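Local atomic coordinates of p450 cytochrome, putative (Rippkaea orientalis, PDB entry 6Y01), a protein that probably binds the molybdenum cofactor and carries it, as a Moco carrier protein with a Rossmann-type fold. Residues V111-G116 against P134-N139; N99-I104 against L122-L127; I104-S109 against L129-P134. All coordinates share one frame; numbering follows the deposited sequence. Where two conformers were deposited one is given.

How the interactions relate
Along the chain, segment 99-104 comes first and runs into 104-109 on helix 102-108. Strand 111-115 follows, then helix 119-130, then strand 135-138. Interaction 2 closes the earliest loop, from 99-104 to 122-127. Interaction 3 closes the next, from 104-109 to 129-134, and interaction 1 the last, from 111-116 to 134-139. The three loops cross one another, since their segments alternate. Interactions 2 and 3 share Ile104 and tie the two helices together. Interactions 1 and 3 share Pro134. Interaction 1 pairs the two strands on which helix 119-130 packs, its Val125 against Ala114, Val135 and Leu137.

Interaction 1: V111-G116 against P134-N139; sequences VVIACG and PVILLN
Strands 111-115 and 135-138 lie side by side in the central parallel sheet of the Rossmann-type fold. They are the two strands of a beta-alpha-beta crossover, with helix 119-130 between them. Their axes come within 4.7 Å and diverge by 17°. Val112 pairs with Val135, Ile113 with Ile136, Ala114 with Leu137 and Cys115 with Leu138.

Five backbone hydrogen bonds run as a ladder. Val112 N gives to Pro134 O, and Ile136 N gives to Val112 O at 2.8 Å. Ala114 N then gives to Ile136 O, Leu138 N to Ala114 O, and Gly116 N to Leu138 O. The three middle bonds arrive nearly along the C=O axis. The two end bonds are more bent at the carbonyl but stay in its plane. Ile113 CA also sends a CA-H...O contact to Ile136 O at 3.2 Å.

The middle is the tight part. On one face Ala114 CB meets Leu137 CD2 at 3.8 Å, and Thr121 and Val125 of helix 119-130 pack on Ala114. On the other face lie Ile113, Ile136, Cys115 and Leu138, covered by helices 29-44 and 162-176. Close packing on this face reaches back to Val111, which puts CG1 anti to its backbone N (chi1 -179°). This carries CG1 obliquely across Ile136, to 3.8 Å from CD1.

The outermost side chains pair less closely, and Pro134 and Asn139 are partly exposed. Pro134 CB only grazes Val111 CG1 at 4.3 Å. At the other end Gly116 turns with a positive phi of 86°, and Asn139 CB rests on Gly116 CA at 3.9 Å. Asn139 OD1 is held by Gln145 NE2 and the backbone N of Asp141. Asn139 ND2 stops 4.2 Å from Gly116 O, and both atoms are buried here with no partner in the model.

Interaction 2: N99-I104 against L122-L127; sequences NARNNI and LSEVAL
Asn102 lays its CB and amide across the side chain of Glu124, with CB 3.7 Å from Glu124 CG. The contact joins helices 102-108 and 119-130, two neighbours on the same face of the Rossmann-type sheet. Asn102 CG stands beside its own backbone N (chi1 -67°), which turns the amide to face helix 119-130. The two side chains cross at about a right angle, and the amide and carboxylate planes are 47° apart.

Asn102 ND2 donates to Ser123 OG at 3.0 Å. The oxygen lies in the amide plane, but the bond is bent, at 142°. Ser123 OG sits between its backbone N and carbonyl carbon, and also bonds to Gly120 O.

The amide oxygen faces an acceptor. Asn102 OD1 lies 3.2 Å from Glu124 OE2, which takes a weak hydrogen bond from Asn105 ND2. Arg101 NH1 probably eases this: it makes a weak bond to Asn102 OD1 at 2.8 Å. NH1 is 4.5 Å from Glu124 OE2, too distant and too far off the guanidinium plane for a salt bridge, though the charges probably attract. Arg101 is itself fixed through NE to Ile76 O and NH2 to Gly52 O. An alanine in place of Asn102 would lose the bonds to Ser123 and Arg101 and would probably loosen the hold between the helices.

Leu127 fills the other end of the contact and also packs on Asn99 of the second subunit. Its CD1 touches Asn102 CB at 4.1 Å. Asn103 OD1, which accepts from Asn131 ND2, rests 3.9 Å from Leu127 CB.

Interaction 3: I104-S109 against L129-P134; sequences INVLSS and LKNQKP
One direct hydrogen bond joins the segments. Lys133 NZ gives to Ser109 O at 2.9 Å, approaching from above the carbonyl plane, 27° out of it. The lysine chain bends at chi2 (-72°) and then runs extended along the end of helix 102-108. Its CE lies 3.2 Å from Val106 O. The ammonium group thus sits among backbone carbonyls at the C-terminal end of the helix, where its charge would probably be stabilised.

Water adds to this. Two waters each donate to Leu107 O at 2.8 Å, and each is a weak acceptor from Lys133 NZ.

Within segment 104-109, Ser109 OG bonds to Asn105 O. Ser108, on the side of the helix away from Lys133, bonds through OG to Val94 N of the third subunit as well as to Ile104 O.

The van der Waals contacts centre on the Asn131 amide. Leu107 CD2 rests against it, 3.7 Å from Asn131 CG, and the two side chains cross at about a right angle. Val106 CG2 touches Asn131 ND2 at 3.8 Å, while that nitrogen bonds to Asn103 OD1.

Gln132, with positive phi, ends helix 119-130 in a Schellman motif, and Lys133 and Pro134 lead on to strand 135-138. Ser109 likewise leads from helix 102-108 towards strand 111-115. The contact therefore ties together the ends of two adjacent helices where the chain passes into neighbouring strands.

Interaction 1: V111-G116 against P134-N139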
loop_
_atom_site.group_PDB
_atom_site.type_symbol
_atom_site.label_atom_id
_atom_site.label_comp_id
_atom_site.label_asym_id
_atom_site.label_seq_id
_atom_site.Cartn_x
_atom_site.Cartn_y
_atom_site.Cartn_z
ATOM N N VAL D 111 -0.420 -20.521 -5.731
ATOM C CA VAL D 111 -1.718 -20.783 -6.391
ATOM C C VAL D 111 -2.764 -20.100 -5.541
ATOM O O VAL D 111 -2.663 -20.133 -4.286
ATOM C CB VAL D 111 -2.015 -22.281 -6.519
ATOM C CG1 VAL D 111 -3.346 -22.472 -7.217
ATOM C CG2 VAL D 111 -0.890 -23.033 -7.206
ATOM N N VAL D 112 -3.769 -19.523 -6.165
ATOM C CA VAL D 112 -4.894 -18.863 -5.485
ATOM C C VAL D 112 -6.122 -19.722 -5.761
ATOM O O VAL D 112 -6.388 -20.073 -6.925
ATOM C CB VAL D 112 -5.107 -17.424 -6.038
ATOM C CG1 VAL D 112 -6.371 -16.820 -5.479
ATOM C CG2 VAL D 112 -3.917 -16.534 -5.733
ATOM N N ILE D 113 -6.826 -20.109 -4.693
ATOM C CA ILE D 113 -8.118 -20.790 -4.825
ATOM C C ILE D 113 -9.212 -19.849 -4.361
ATOM O O ILE D 113 -9.135 -19.299 -3.235
ATOM C CB ILE D 113 -8.175 -22.074 -3.973
ATOM C CG1 ILE D 113 -7.026 -23.034 -4.295
ATOM C CG2 ILE D 113 -9.530 -22.714 -4.122
ATOM C CD1 ILE D 113 -6.942 -24.235 -3.373
ATOM N N ALA D 114 -10.213 -19.682 -5.215
ATOM C CA ALA D 114 -11.415 -18.937 -4.862
ATOM C C ALA D 114 -12.472 -19.973 -4.521
ATOM O O ALA D 114 -12.969 -20.678 -5.405
ATOM C CB ALA D 114 -11.877 -18.023 -5.992
ATOM N N CYS D 115 -12.802 -20.011 -3.237
ATOM C CA CYS D 115 -13.762 -20.964 -2.694
ATOM C C CYS D 115 -15.039 -20.201 -2.414
ATOM O O CYS D 115 -15.157 -19.539 -1.383
ATOM C CB CYS D 115 -13.138 -21.616 -1.456
ATOM S SG CYS D 115 -14.150 -22.826 -0.637
ATOM N N GLY D 116 -15.979 -20.282 -3.346
ATOM C CA GLY D 116 -17.168 -19.435 -3.379
ATOM C C GLY D 116 -16.880 -18.124 -4.100
ATOM O O GLY D 116 -15.790 -17.888 -4.616
ATOM N N PRO D 134 -1.511 -18.573 -11.079
ATOM C CA PRO D 134 -2.473 -19.652 -11.270
ATOM C C PRO D 134 -3.659 -19.496 -10.321
ATOM O O PRO D 134 -3.465 -19.243 -9.103
ATOM C CB PRO D 134 -1.689 -20.935 -10.925
ATOM C CG PRO D 134 -0.271 -20.526 -10.982
ATOM C CD PRO D 134 -0.217 -19.050 -10.595
ATOM N N VAL D 135 -4.855 -19.647 -10.880
ATOM C CA VAL D 135 -6.106 -19.479 -10.131
ATOM C C VAL D 135 -6.979 -20.692 -10.356
ATOM O O VAL D 135 -7.191 -21.086 -11.495
ATOM C CB VAL D 135 -6.864 -18.208 -10.505
ATOM C CG1 VAL D 135 -8.212 -18.156 -9.799
ATOM C CG2 VAL D 135 -6.042 -16.979 -10.205
ATOM N N ILE D 136 -7.494 -21.225 -9.236
ATOM C CA ILE D 136 -8.475 -22.315 -9.265
ATOM C C ILE D 136 -9.777 -21.793 -8.699
ATOM O O ILE D 136 -9.795 -21.280 -7.564
ATOM C CB ILE D 136 -7.983 -23.524 -8.469
ATOM C CG1 ILE D 136 -6.649 -24.033 -9.007
ATOM C CG2 ILE D 136 -9.043 -24.598 -8.456
ATOM C CD1 ILE D 136 -5.988 -25.071 -8.109
ATOM N N LEU D 137 -10.860 -21.949 -9.450
ATOM C CA LEU D 137 -12.205 -21.600 -8.966
ATOM C C LEU D 137 -12.897 -22.858 -8.461
ATOM O O LEU D 137 -13.006 -23.834 -9.182
ATOM C CB LEU D 137 -13.009 -20.960 -10.096
ATOM C CG LEU D 137 -12.342 -19.751 -10.766
ATOM C CD1 LEU D 137 -13.249 -19.232 -11.895
ATOM C CD2 LEU D 137 -12.065 -18.664 -9.773
ATOM N N LEU D 138 -13.403 -22.761 -7.254
ATOM C CA LEU D 138 -14.221 -23.835 -6.625
ATOM C C LEU D 138 -15.539 -23.199 -6.192
ATOM O O LEU D 138 -15.637 -22.635 -5.087
ATOM C CB LEU D 138 -13.421 -24.470 -5.482
ATOM C CG LEU D 138 -14.135 -25.617 -4.804
ATOM C CD1 LEU D 138 -14.214 -26.841 -5.680
ATOM C CD2 LEU D 138 -13.379 -25.951 -3.545
ATOM N N ASN D 139 -16.495 -23.152 -7.123
ATOM C CA ASN D 139 -17.759 -22.451 -6.866
ATOM C C ASN D 139 -18.821 -22.946 -7.818
ATOM O O ASN D 139 -18.508 -23.719 -8.736
ATOM C CB ASN D 139 -17.617 -20.930 -6.957
ATOM C CG ASN D 139 -17.323 -20.407 -8.337
ATOM O OD1 ASN D 139 -17.961 -20.808 -9.320
ATOM N ND2 ASN D 139 -16.313 -19.567 -8.393
#

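Interaction 2: N99-I104 against L122-L127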
loop_
_atom_site.group_PDB
_atom_site.type_symbol
_atom_site.label_atom_id
_atom_site.label_comp_id
_atom_site.label_asym_id
_atom_site.label_seq_id
_atom_site.Cartn_x
_atom_site.Cartn_y
_atom_site.Cartn_z
ATOM N N ASN D 99 -8.545 -2.806 1.840
ATOM C CA ASN D 99 -8.701 -3.750 0.727
ATOM C C ASN D 99 -7.511 -3.718 -0.267
ATOM O O ASN D 99 -7.383 -4.628 -1.119
ATOM C CB ASN D 99 -10.007 -3.494 -0.012
ATOM C CG ASN D 99 -11.235 -3.730 0.818
ATOM O OD1 ASN D 99 -12.158 -2.897 0.851
ATOM N ND2 ASN D 99 -11.254 -4.825 1.484
ATOM N N ALA D 100 -6.607 -2.746 -0.118
ATOM C CA ALA D 100 -5.372 -2.770 -0.905
ATOM C C ALA D 100 -4.515 -3.983 -0.609
ATOM O O ALA D 100 -3.684 -4.336 -1.390
ATOM C CB ALA D 100 -4.598 -1.477 -0.747
ATOM N N ARG D 101 -4.732 -4.634 0.557
ATOM C CA ARG D 101 -3.912 -5.817 0.843
ATOM C C ARG D 101 -4.206 -6.994 -0.069
ATOM O O ARG D 101 -3.415 -7.925 -0.119
ATOM C CB ARG D 101 -4.016 -6.273 2.314
ATOM C CG ARG D 101 -5.324 -6.894 2.798
ATOM C CD ARG D 101 -5.587 -8.290 2.300
ATOM N NE ARG D 101 -6.495 -8.945 3.211
ATOM C CZ ARG D 101 -7.777 -8.800 3.258
ATOM N NH1 ARG D 101 -8.460 -7.994 2.449
ATOM N NH2 ARG D 101 -8.476 -9.348 4.216
ATOM N N ASN D 102 -5.294 -6.958 -0.816
ATOM C CA ASN D 102 -5.677 -8.075 -1.680
ATOM C C ASN D 102 -4.514 -8.398 -2.640
ATOM O O ASN D 102 -4.296 -9.545 -3.005
ATOM C CB ASN D 102 -6.990 -7.731 -2.420
ATOM C CG ASN D 102 -8.188 -7.627 -1.498
ATOM O OD1 ASN D 102 -8.031 -7.741 -0.330
ATOM N ND2 ASN D 102 -9.411 -7.433 -2.020
ATOM N N ASN D 103 -3.762 -7.365 -3.069
ATOM C CA ASN D 103 -2.674 -7.594 -4.025
ATOM C C ASN D 103 -1.548 -8.385 -3.351
ATOM O O ASN D 103 -0.909 -9.187 -4.001
ATOM C CB ASN D 103 -2.178 -6.288 -4.691
ATOM C CG ASN D 103 -1.587 -6.559 -6.071
ATOM O OD1 ASN D 103 -2.149 -7.253 -6.927
ATOM N ND2 ASN D 103 -0.453 -5.941 -6.329
ATOM N N ILE D 104 -1.315 -8.151 -2.057
ATOM C CA ILE D 104 -0.290 -8.914 -1.324
ATOM C C ILE D 104 -0.700 -10.372 -1.258
ATOM O O ILE D 104 0.160 -11.243 -1.485
ATOM C CB ILE D 104 -0.113 -8.344 0.093
ATOM C CG1 ILE D 104 0.296 -6.867 0.020
ATOM C CG2 ILE D 104 0.898 -9.191 0.854
ATOM C CD1 ILE D 104 0.405 -6.216 1.348
ATOM N N LEU D 122 -13.992 -11.683 -6.014
ATOM C CA LEU D 122 -13.886 -11.290 -7.449
ATOM C C LEU D 122 -12.678 -10.385 -7.651
ATOM O O LEU D 122 -11.912 -10.585 -8.635
ATOM C CB LEU D 122 -15.148 -10.561 -7.874
ATOM C CG LEU D 122 -15.436 -10.544 -9.350
ATOM C CD1 LEU D 122 -15.816 -11.932 -9.858
ATOM C CD2 LEU D 122 -16.611 -9.617 -9.580
ATOM N N SER D 123 -12.483 -9.418 -6.761
ATOM C CA SER D 123 -11.323 -8.494 -6.874
ATOM C C SER D 123 -10.020 -9.285 -6.802
ATOM O O SER D 123 -9.106 -9.023 -7.578
ATOM C CB SER D 123 -11.357 -7.363 -5.869
ATOM O OG SER D 123 -10.901 -7.726 -4.566
ATOM N N GLU D 124 -9.922 -10.252 -5.864
ATOM C CA GLU D 124 -8.683 -11.018 -5.731
ATOM C C GLU D 124 -8.420 -11.916 -6.929
ATOM O O GLU D 124 -7.273 -12.006 -7.364
ATOM C CB GLU D 124 -8.717 -11.862 -4.442
ATOM C CG GLU D 124 -8.592 -10.966 -3.275
ATOM C CD GLU D 124 -8.234 -11.523 -1.974
ATOM O OE1 GLU D 124 -7.430 -12.555 -1.992
ATOM O OE2 GLU D 124 -8.578 -10.877 -0.971
ATOM N N VAL D 125 -9.448 -12.585 -7.419
ATOM C CA VAL D 125 -9.266 -13.422 -8.629
ATOM C C VAL D 125 -8.797 -12.545 -9.793
ATOM O O VAL D 125 -7.889 -12.945 -10.480
ATOM C CB VAL D 125 -10.538 -14.172 -8.974
ATOM C CG1 VAL D 125 -10.451 -14.841 -10.329
ATOM C CG2 VAL D 125 -10.861 -15.217 -7.897
ATOM N N ALA D 126 -9.442 -11.399 -9.971
ATOM C CA ALA D 126 -9.070 -10.500 -11.077
ATOM C C ALA D 126 -7.600 -10.094 -10.942
ATOM O O ALA D 126 -6.853 -10.126 -11.948
ATOM C CB ALA D 126 -10.015 -9.323 -11.131
ATOM N N LEU D 127 -7.190 -9.669 -9.747
ATOM C CA LEU D 127 -5.779 -9.271 -9.504
ATOM C C LEU D 127 -4.824 -10.446 -9.728
ATOM O O LEU D 127 -3.760 -10.288 -10.266
ATOM C CB LEU D 127 -5.612 -8.679 -8.102
ATOM C CG LEU D 127 -6.285 -7.331 -7.869
ATOM C CD1 LEU D 127 -6.290 -6.977 -6.373
ATOM C CD2 LEU D 127 -5.602 -6.257 -8.658
#

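Interaction 3: I104-S109 against L129-P134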
loop_
_atom_site.group_PDB
_atom_site.type_symbol
_atom_site.label_atom_id
_atom_site.label_comp_id
_atom_site.label_asym_id
_atom_site.label_seq_id
_atom_site.Cartn_x
_atom_site.Cartn_y
_atom_site.Cartn_z
ATOM N N ILE D 104 -1.315 -8.151 -2.057
ATOM C CA ILE D 104 -0.290 -8.914 -1.324
ATOM C C ILE D 104 -0.700 -10.372 -1.258
ATOM O O ILE D 104 0.160 -11.243 -1.485
ATOM C CB ILE D 104 -0.113 -8.344 0.093
ATOM C CG1 ILE D 104 0.296 -6.867 0.020
ATOM C CG2 ILE D 104 0.898 -9.191 0.854
ATOM C CD1 ILE D 104 0.405 -6.216 1.348
ATOM N N ASN D 105 -1.994 -10.615 -1.020
ATOM C CA ASN D 105 -2.456 -12.020 -0.934
ATOM C C ASN D 105 -2.080 -12.765 -2.208
ATOM O O ASN D 105 -1.631 -13.877 -2.210
ATOM C CB ASN D 105 -3.979 -12.123 -0.753
ATOM C CG ASN D 105 -4.504 -11.499 0.531
ATOM O OD1 ASN D 105 -3.760 -11.064 1.317
ATOM N ND2 ASN D 105 -5.830 -11.367 0.677
ATOM N N VAL D 106 -2.337 -12.097 -3.355
ATOM C CA VAL D 106 -2.158 -12.806 -4.650
ATOM C C VAL D 106 -0.701 -12.882 -5.044
ATOM O O VAL D 106 -0.272 -13.929 -5.535
ATOM C CB VAL D 106 -3.123 -12.351 -5.731
ATOM C CG1 VAL D 106 -4.584 -12.431 -5.246
ATOM C CG2 VAL D 106 -2.733 -11.004 -6.214
ATOM N N LEU D 107 0.069 -11.823 -4.798
ATOM C CA LEU D 107 1.492 -11.866 -5.156
ATOM C C LEU D 107 2.263 -12.890 -4.307
ATOM O O LEU D 107 3.270 -13.421 -4.761
ATOM C CB LEU D 107 2.115 -10.490 -4.980
ATOM C CG LEU D 107 1.650 -9.430 -6.016
ATOM C CD1 LEU D 107 2.256 -8.087 -5.618
ATOM C CD2 LEU D 107 2.051 -9.837 -7.412
ATOM N N SER D 108 1.787 -13.134 -3.084
ATOM C CA SER D 108 2.477 -14.046 -2.141
ATOM C C SER D 108 2.118 -15.510 -2.356
ATOM O O SER D 108 2.773 -16.371 -1.756
ATOM C CB SER D 108 2.127 -13.609 -0.739
ATOM O OG SER D 108 2.532 -12.307 -0.432
ATOM N N SER D 109 1.061 -15.794 -3.078
ATOM C CA SER D 109 0.524 -17.150 -3.241
ATOM C C SER D 109 1.162 -17.824 -4.449
ATOM O O SER D 109 1.348 -17.171 -5.503
ATOM C CB SER D 109 -0.961 -17.123 -3.406
ATOM O OG SER D 109 -1.645 -16.628 -2.269
ATOM N N LEU D 129 -5.243 -13.076 -11.691
ATOM C CA LEU D 129 -5.126 -13.346 -13.149
ATOM C C LEU D 129 -4.363 -12.218 -13.855
ATOM O O LEU D 129 -3.580 -12.526 -14.722
ATOM C CB LEU D 129 -6.531 -13.497 -13.711
ATOM C CG LEU D 129 -7.272 -14.759 -13.272
ATOM C CD1 LEU D 129 -8.710 -14.708 -13.711
ATOM C CD2 LEU D 129 -6.602 -16.002 -13.796
ATOM N N LYS D 130 -4.511 -10.978 -13.414
ATOM C CA LYS D 130 -3.763 -9.851 -14.034
ATOM C C LYS D 130 -2.270 -10.055 -13.796
ATOM O O LYS D 130 -1.477 -9.737 -14.672
ATOM C CB LYS D 130 -4.257 -8.528 -13.479
ATOM C CG LYS D 130 -3.592 -7.305 -14.109
ATOM C CD LYS D 130 -4.263 -6.037 -13.705
ATOM C CE LYS D 130 -3.490 -4.839 -14.227
ATOM N NZ LYS D 130 -3.818 -4.667 -15.613
ATOM N N ASN D 131 -1.907 -10.577 -12.624
ATOM C CA ASN D 131 -0.500 -10.874 -12.229
ATOM C C ASN D 131 -0.028 -12.225 -12.789
ATOM O O ASN D 131 1.101 -12.594 -12.511
ATOM C CB ASN D 131 -0.329 -10.767 -10.722
ATOM C CG ASN D 131 -0.389 -9.394 -10.119
ATOM O OD1 ASN D 131 0.366 -8.492 -10.534
ATOM N ND2 ASN D 131 -1.276 -9.161 -9.179
ATOM N N GLN D 132 -0.833 -12.910 -13.602
ATOM C CA GLN D 132 -0.512 -14.204 -14.251
ATOM C C GLN D 132 -0.231 -15.274 -13.185
ATOM O O GLN D 132 0.569 -16.201 -13.421
ATOM C CB GLN D 132 0.645 -14.030 -15.239
ATOM C CG GLN D 132 0.353 -12.914 -16.251
ATOM C CD GLN D 132 0.024 -13.465 -17.601
ATOM O OE1 GLN D 132 -0.987 -14.138 -17.768
ATOM N NE2 GLN D 132 0.891 -13.202 -18.546
ATOM N N LYS D 133 -0.913 -15.170 -12.053
ATOM C CA LYS D 133 -0.845 -16.194 -11.021
ATOM C C LYS D 133 -1.831 -17.293 -11.389
ATOM O O LYS D 133 -2.911 -17.023 -11.887
ATOM C CB LYS D 133 -1.226 -15.627 -9.646
ATOM C CG LYS D 133 -0.152 -14.756 -9.005
ATOM C CD LYS D 133 1.000 -15.682 -8.548
ATOM C CE LYS D 133 1.957 -15.015 -7.624
ATOM N NZ LYS D 133 3.081 -15.903 -7.398
ATOM N N PRO D 134 -1.511 -18.573 -11.079
ATOM C CA PRO D 134 -2.473 -19.652 -11.270
ATOM C C PRO D 134 -3.659 -19.496 -10.321
ATOM O O PRO D 134 -3.465 -19.243 -9.103
ATOM C CB PRO D 134 -1.689 -20.935 -10.925
ATOM C CG PRO D 134 -0.271 -20.526 -10.982
ATOM C CD PRO D 134 -0.217 -19.050 -10.595
HETATM O O HOH W 1 4.663 -12.910 -7.141
HETATM O O HOH W 2 5.275 -15.365 -4.754
#